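Local structure of insecticidal crystal protein Cry7Cal (Bacillus thuringiensis, 5ZI1) at residues A[110-121]-A[164-175]. The protein is an insecticidal toxin active against the locust Locusta migratoria manilensis, probably binding receptors in the insect gut and forming pores, as in related toxins. Sequence-based numbering, arbitrary orientation.
Sequences QLLVYERFVSTE and EWGMQQYEIDLF
Aromatic side chains, chiefly Trp165, Phe117 and Phe175, pack helix 107-127 against the end of helix 141-165 and the first turns of helix 169-202, at one end of the helical N-terminal domain. Val113 lays CG1 over one face of the Trp165 indole, 3.5 Å from the centroid of its five-membered ring, a CH-pi contact; CG2 reaches CZ2 of the same ring system. One turn on, Phe117 CB lies 3.7 Å from Trp165 CZ3. Phe117, its ring swung away from the backbone N by a chi1 of 171°, also directs its CE2 edge at the face of Phe175, a T-shaped pair with planes at 89°. Toward the more exposed side, Tyr114 OH donates a short hydrogen bond to Glu171 OE1 (2.5 Å), on the syn side of the carboxylate. Met167 packs against the same tyrosine's edge, its CG 3.5 Å from Tyr114 CE1, with SD adding a Met-aromatic contact. A Schellman motif at Gly166 ends helix 141-165, and Gln168 is the N-cap of the next. From helix 73-101, Trp100 adds an edge-to-face ring pair with Trp165, and Tyr93 touches both Trp165 and Phe117. Such interhelical aromatic packing belongs to the alpha-helical bundle forming domain I of three-domain Cry toxins.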
loop_
_atom_site.group_PDB
_atom_site.type_symbol
_atom_site.label_atom_id
_atom_site.label_comp_id
_atom_site.label_asym_id
_atom_site.label_seq_id
_atom_site.Cartn_x
_atom_site.Cartn_y
_atom_site.Cartn_z
ATOM N N GLN A 110 19.502 -17.191 29.614
ATOM C CA GLN A 110 18.668 -16.006 29.787
ATOM C C GLN A 110 19.520 -14.747 29.838
ATOM O O GLN A 110 19.210 -13.745 29.188
ATOM C CB GLN A 110 17.839 -16.121 31.060
ATOM C CG GLN A 110 16.735 -17.123 30.984
ATOM C CD GLN A 110 16.298 -17.546 32.348
ATOM O OE1 GLN A 110 16.097 -16.711 33.234
ATOM N NE2 GLN A 110 16.185 -18.850 32.550
ATOM N N LEU A 111 20.592 -14.772 30.627
ATOM C CA LEU A 111 21.481 -13.620 30.648
ATOM C C LEU A 111 21.937 -13.274 29.246
ATOM O O LEU A 111 21.820 -12.119 28.828
ATOM C CB LEU A 111 22.681 -13.882 31.548
ATOM C CG LEU A 111 22.482 -13.506 33.014
ATOM C CD1 LEU A 111 21.066 -13.788 33.531
ATOM C CD2 LEU A 111 23.514 -14.215 33.868
ATOM N N LEU A 112 22.357 -14.293 28.469
ATOM C CA LEU A 112 22.997 -14.067 27.175
ATOM C C LEU A 112 22.050 -13.429 26.172
ATOM O O LEU A 112 22.461 -12.555 25.405
ATOM C CB LEU A 112 23.554 -15.378 26.611
ATOM C CG LEU A 112 24.909 -15.776 27.196
ATOM C CD1 LEU A 112 25.188 -17.230 26.881
ATOM C CD2 LEU A 112 26.022 -14.876 26.657
ATOM N N VAL A 113 20.781 -13.834 26.157
ATOM C CA VAL A 113 19.898 -13.243 25.162
ATOM C C VAL A 113 19.460 -11.851 25.600
ATOM O O VAL A 113 19.325 -10.961 24.751
ATOM C CB VAL A 113 18.708 -14.171 24.835
ATOM C CG1 VAL A 113 17.840 -14.439 26.070
ATOM C CG2 VAL A 113 17.891 -13.591 23.699
ATOM N N TYR A 114 19.296 -11.629 26.913
ATOM C CA TYR A 114 19.076 -10.277 27.422
ATOM C C TYR A 114 20.179 -9.323 26.984
ATOM O O TYR A 114 19.883 -8.208 26.516
ATOM C CB TYR A 114 18.954 -10.268 28.937
ATOM C CG TYR A 114 18.907 -8.866 29.532
ATOM C CD1 TYR A 114 17.697 -8.223 29.715
ATOM C CD2 TYR A 114 20.054 -8.192 29.913
ATOM C CE1 TYR A 114 17.626 -6.954 30.229
ATOM C CE2 TYR A 114 19.990 -6.917 30.437
ATOM C CZ TYR A 114 18.773 -6.307 30.609
ATOM O OH TYR A 114 18.696 -5.036 31.152
ATOM N N GLU A 115 21.448 -9.722 27.141
ATOM C CA GLU A 115 22.561 -8.858 26.757
ATOM C C GLU A 115 22.581 -8.542 25.277
ATOM O O GLU A 115 22.828 -7.403 24.908
ATOM C CB GLU A 115 23.852 -9.557 27.148
ATOM C CG GLU A 115 25.097 -8.684 27.017
ATOM C CD GLU A 115 26.104 -9.259 26.048
ATOM O OE1 GLU A 115 25.942 -9.012 24.837
ATOM O OE2 GLU A 115 27.041 -9.955 26.495
ATOM N N ARG A 116 22.427 -9.562 24.411
ATOM C CA ARG A 116 22.367 -9.298 22.977
ATOM C C ARG A 116 21.199 -8.400 22.624
ATOM O O ARG A 116 21.311 -7.589 21.694
ATOM C CB ARG A 116 22.291 -10.590 22.166
ATOM C CG ARG A 116 23.382 -11.564 22.514
ATOM C CD ARG A 116 24.580 -11.367 21.593
ATOM N NE ARG A 116 25.595 -12.372 21.897
ATOM C CZ ARG A 116 26.573 -12.207 22.782
ATOM N NH1 ARG A 116 26.690 -11.052 23.445
ATOM N NH2 ARG A 116 27.425 -13.191 22.997
ATOM N N PHE A 117 20.088 -8.503 23.355
ATOM C CA PHE A 117 18.944 -7.659 23.034
ATOM C C PHE A 117 19.259 -6.188 23.288
ATOM O O PHE A 117 19.112 -5.347 22.394
ATOM C CB PHE A 117 17.709 -8.084 23.828
ATOM C CG PHE A 117 16.569 -7.112 23.682
ATOM C CD1 PHE A 117 15.709 -7.201 22.601
ATOM C CD2 PHE A 117 16.400 -6.066 24.576
ATOM C CE1 PHE A 117 14.676 -6.287 22.438
ATOM C CE2 PHE A 117 15.373 -5.139 24.424
ATOM C CZ PHE A 117 14.509 -5.251 23.356
ATOM N N VAL A 118 19.675 -5.848 24.513
ATOM C CA VAL A 118 19.876 -4.430 24.814
ATOM C C VAL A 118 21.080 -3.896 24.054
ATOM O O VAL A 118 21.067 -2.746 23.596
ATOM C CB VAL A 118 19.986 -4.166 26.334
ATOM C CG1 VAL A 118 18.825 -4.818 27.096
ATOM C CG2 VAL A 118 21.301 -4.643 26.878
ATOM N N SER A 119 22.108 -4.717 23.838
ATOM C CA SER A 119 23.202 -4.247 22.996
ATOM C C SER A 119 22.748 -4.050 21.555
ATOM O O SER A 119 23.203 -3.111 20.894
ATOM C CB SER A 119 24.401 -5.196 23.070
ATOM O OG SER A 119 24.074 -6.490 22.591
ATOM N N THR A 120 21.845 -4.904 21.047
ATOM C CA THR A 120 21.415 -4.735 19.652
ATOM C C THR A 120 20.460 -3.556 19.526
ATOM O O THR A 120 20.518 -2.800 18.550
ATOM C CB THR A 120 20.756 -6.010 19.109
ATOM O OG1 THR A 120 21.708 -7.078 19.081
ATOM C CG2 THR A 120 20.255 -5.794 17.693
ATOM N N GLU A 121 19.593 -3.369 20.525
ATOM C CA GLU A 121 18.645 -2.263 20.478
ATOM C C GLU A 121 19.359 -0.924 20.615
ATOM O O GLU A 121 18.940 0.067 20.005
ATOM C CB GLU A 121 17.581 -2.458 21.567
ATOM C CG GLU A 121 16.318 -1.624 21.360
ATOM C CD GLU A 121 16.472 -0.169 21.822
ATOM O OE1 GLU A 121 17.223 0.061 22.802
ATOM O OE2 GLU A 121 15.848 0.735 21.205
ATOM N N GLU A 164 10.466 -13.241 30.842
ATOM C CA GLU A 164 11.061 -14.573 30.901
ATOM C C GLU A 164 12.577 -14.542 30.798
ATOM O O GLU A 164 13.229 -15.522 31.174
ATOM C CB GLU A 164 10.481 -15.490 29.820
ATOM C CG GLU A 164 9.047 -15.215 29.455
ATOM C CD GLU A 164 8.507 -16.258 28.472
ATOM O OE1 GLU A 164 8.484 -17.464 28.824
ATOM O OE2 GLU A 164 8.121 -15.896 27.337
ATOM N N TRP A 165 13.157 -13.437 30.340
ATOM C CA TRP A 165 14.601 -13.263 30.396
ATOM C C TRP A 165 15.097 -12.765 31.741
ATOM O O TRP A 165 16.316 -12.680 31.938
ATOM C CB TRP A 165 15.055 -12.276 29.339
ATOM C CG TRP A 165 14.842 -12.727 27.954
ATOM C CD1 TRP A 165 14.613 -14.006 27.520
ATOM C CD2 TRP A 165 14.839 -11.899 26.797
ATOM N NE1 TRP A 165 14.477 -14.017 26.154
ATOM C CE2 TRP A 165 14.602 -12.734 25.687
ATOM C CE3 TRP A 165 15.008 -10.530 26.589
ATOM C CZ2 TRP A 165 14.543 -12.241 24.392
ATOM C CZ3 TRP A 165 14.944 -10.044 25.305
ATOM C CH2 TRP A 165 14.713 -10.895 24.223
ATOM N N GLY A 166 14.197 -12.435 32.663
ATOM C CA GLY A 166 14.573 -11.803 33.907
ATOM C C GLY A 166 14.410 -10.298 33.929
ATOM O O GLY A 166 14.926 -9.649 34.842
ATOM N N MET A 167 13.726 -9.721 32.947
ATOM C CA MET A 167 13.471 -8.293 32.952
ATOM C C MET A 167 12.380 -7.975 33.958
ATOM O O MET A 167 11.376 -8.691 34.053
ATOM C CB MET A 167 13.055 -7.811 31.560
ATOM C CG MET A 167 14.221 -7.524 30.636
ATOM S SD MET A 167 13.737 -6.886 29.027
ATOM C CE MET A 167 12.788 -5.455 29.429
ATOM N N GLN A 168 12.579 -6.896 34.705
ATOM C CA GLN A 168 11.548 -6.430 35.609
ATOM C C GLN A 168 10.523 -5.596 34.851
ATOM O O GLN A 168 10.762 -5.131 33.729
ATOM C CB GLN A 168 12.168 -5.629 36.752
ATOM C CG GLN A 168 12.388 -6.472 37.997
ATOM C CD GLN A 168 13.247 -5.759 39.017
ATOM O OE1 GLN A 168 14.435 -5.521 38.771
ATOM N NE2 GLN A 168 12.663 -5.424 40.179
ATOM N N GLN A 169 9.360 -5.406 35.478
ATOM C CA GLN A 169 8.256 -4.799 34.748
ATOM C C GLN A 169 8.604 -3.384 34.305
ATOM O O GLN A 169 8.244 -2.975 33.192
ATOM C CB GLN A 169 6.980 -4.816 35.595
ATOM C CG GLN A 169 5.725 -4.301 34.857
ATOM C CD GLN A 169 5.279 -5.212 33.723
ATOM O OE1 GLN A 169 4.893 -6.359 33.947
ATOM N NE2 GLN A 169 5.340 -4.705 32.494
ATOM N N TYR A 170 9.324 -2.630 35.142
ATOM C CA TYR A 170 9.625 -1.248 34.785
ATOM C C TYR A 170 10.428 -1.181 33.495
ATOM O O TYR A 170 10.245 -0.264 32.690
ATOM C CB TYR A 170 10.388 -0.538 35.915
ATOM C CG TYR A 170 11.842 -0.952 36.054
ATOM C CD1 TYR A 170 12.838 -0.416 35.219
ATOM C CD2 TYR A 170 12.231 -1.855 37.032
ATOM C CE1 TYR A 170 14.160 -0.803 35.342
ATOM C CE2 TYR A 170 13.559 -2.229 37.177
ATOM C CZ TYR A 170 14.514 -1.699 36.328
ATOM O OH TYR A 170 15.823 -2.079 36.467
ATOM N N GLU A 171 11.349 -2.119 33.306
ATOM C CA GLU A 171 12.205 -2.108 32.132
ATOM C C GLU A 171 11.437 -2.588 30.899
ATOM O O GLU A 171 11.578 -2.010 29.820
ATOM C CB GLU A 171 13.447 -2.960 32.402
ATOM C CG GLU A 171 14.560 -2.759 31.395
ATOM C CD GLU A 171 15.813 -3.556 31.736
ATOM O OE1 GLU A 171 16.887 -3.252 31.159
ATOM O OE2 GLU A 171 15.720 -4.490 32.567
ATOM N N ILE A 172 10.596 -3.620 31.055
ATOM C CA ILE A 172 9.597 -3.956 30.039
ATOM C C ILE A 172 8.762 -2.735 29.689
ATOM O O ILE A 172 8.500 -2.460 28.512
ATOM C CB ILE A 172 8.707 -5.109 30.540
ATOM C CG1 ILE A 172 9.546 -6.358 30.782
ATOM C CG2 ILE A 172 7.550 -5.379 29.582
ATOM C CD1 ILE A 172 8.770 -7.454 31.463
ATOM N N ASP A 173 8.348 -1.966 30.713
ATOM C CA ASP A 173 7.517 -0.787 30.471
ATOM C C ASP A 173 8.295 0.322 29.783
ATOM O O ASP A 173 7.712 1.099 29.017
ATOM C CB ASP A 173 6.928 -0.256 31.777
ATOM C CG ASP A 173 5.804 -1.133 32.324
ATOM O OD1 ASP A 173 5.378 -2.098 31.648
ATOM O OD2 ASP A 173 5.317 -0.828 33.431
ATOM N N LEU A 174 9.593 0.441 30.068
ATOM C CA LEU A 174 10.399 1.454 29.396
ATOM C C LEU A 174 10.491 1.162 27.903
ATOM O O LEU A 174 10.255 2.043 27.066
ATOM C CB LEU A 174 11.790 1.507 30.015
ATOM C CG LEU A 174 12.726 2.582 29.444
ATOM C CD1 LEU A 174 12.286 3.981 29.875
ATOM C CD2 LEU A 174 14.170 2.312 29.864
ATOM N N PHE A 175 10.810 -0.087 27.554
ATOM C CA PHE A 175 10.927 -0.475 26.146
ATOM C C PHE A 175 9.612 -0.283 25.401
ATOM O O PHE A 175 9.597 0.233 24.275
ATOM C CB PHE A 175 11.405 -1.918 26.059
ATOM C CG PHE A 175 12.873 -2.076 26.345
ATOM C CD1 PHE A 175 13.811 -1.340 25.641
ATOM C CD2 PHE A 175 13.310 -2.944 27.319
ATOM C CE1 PHE A 175 15.159 -1.485 25.895
ATOM C CE2 PHE A 175 14.661 -3.092 27.588
ATOM C CZ PHE A 175 15.587 -2.359 26.876
#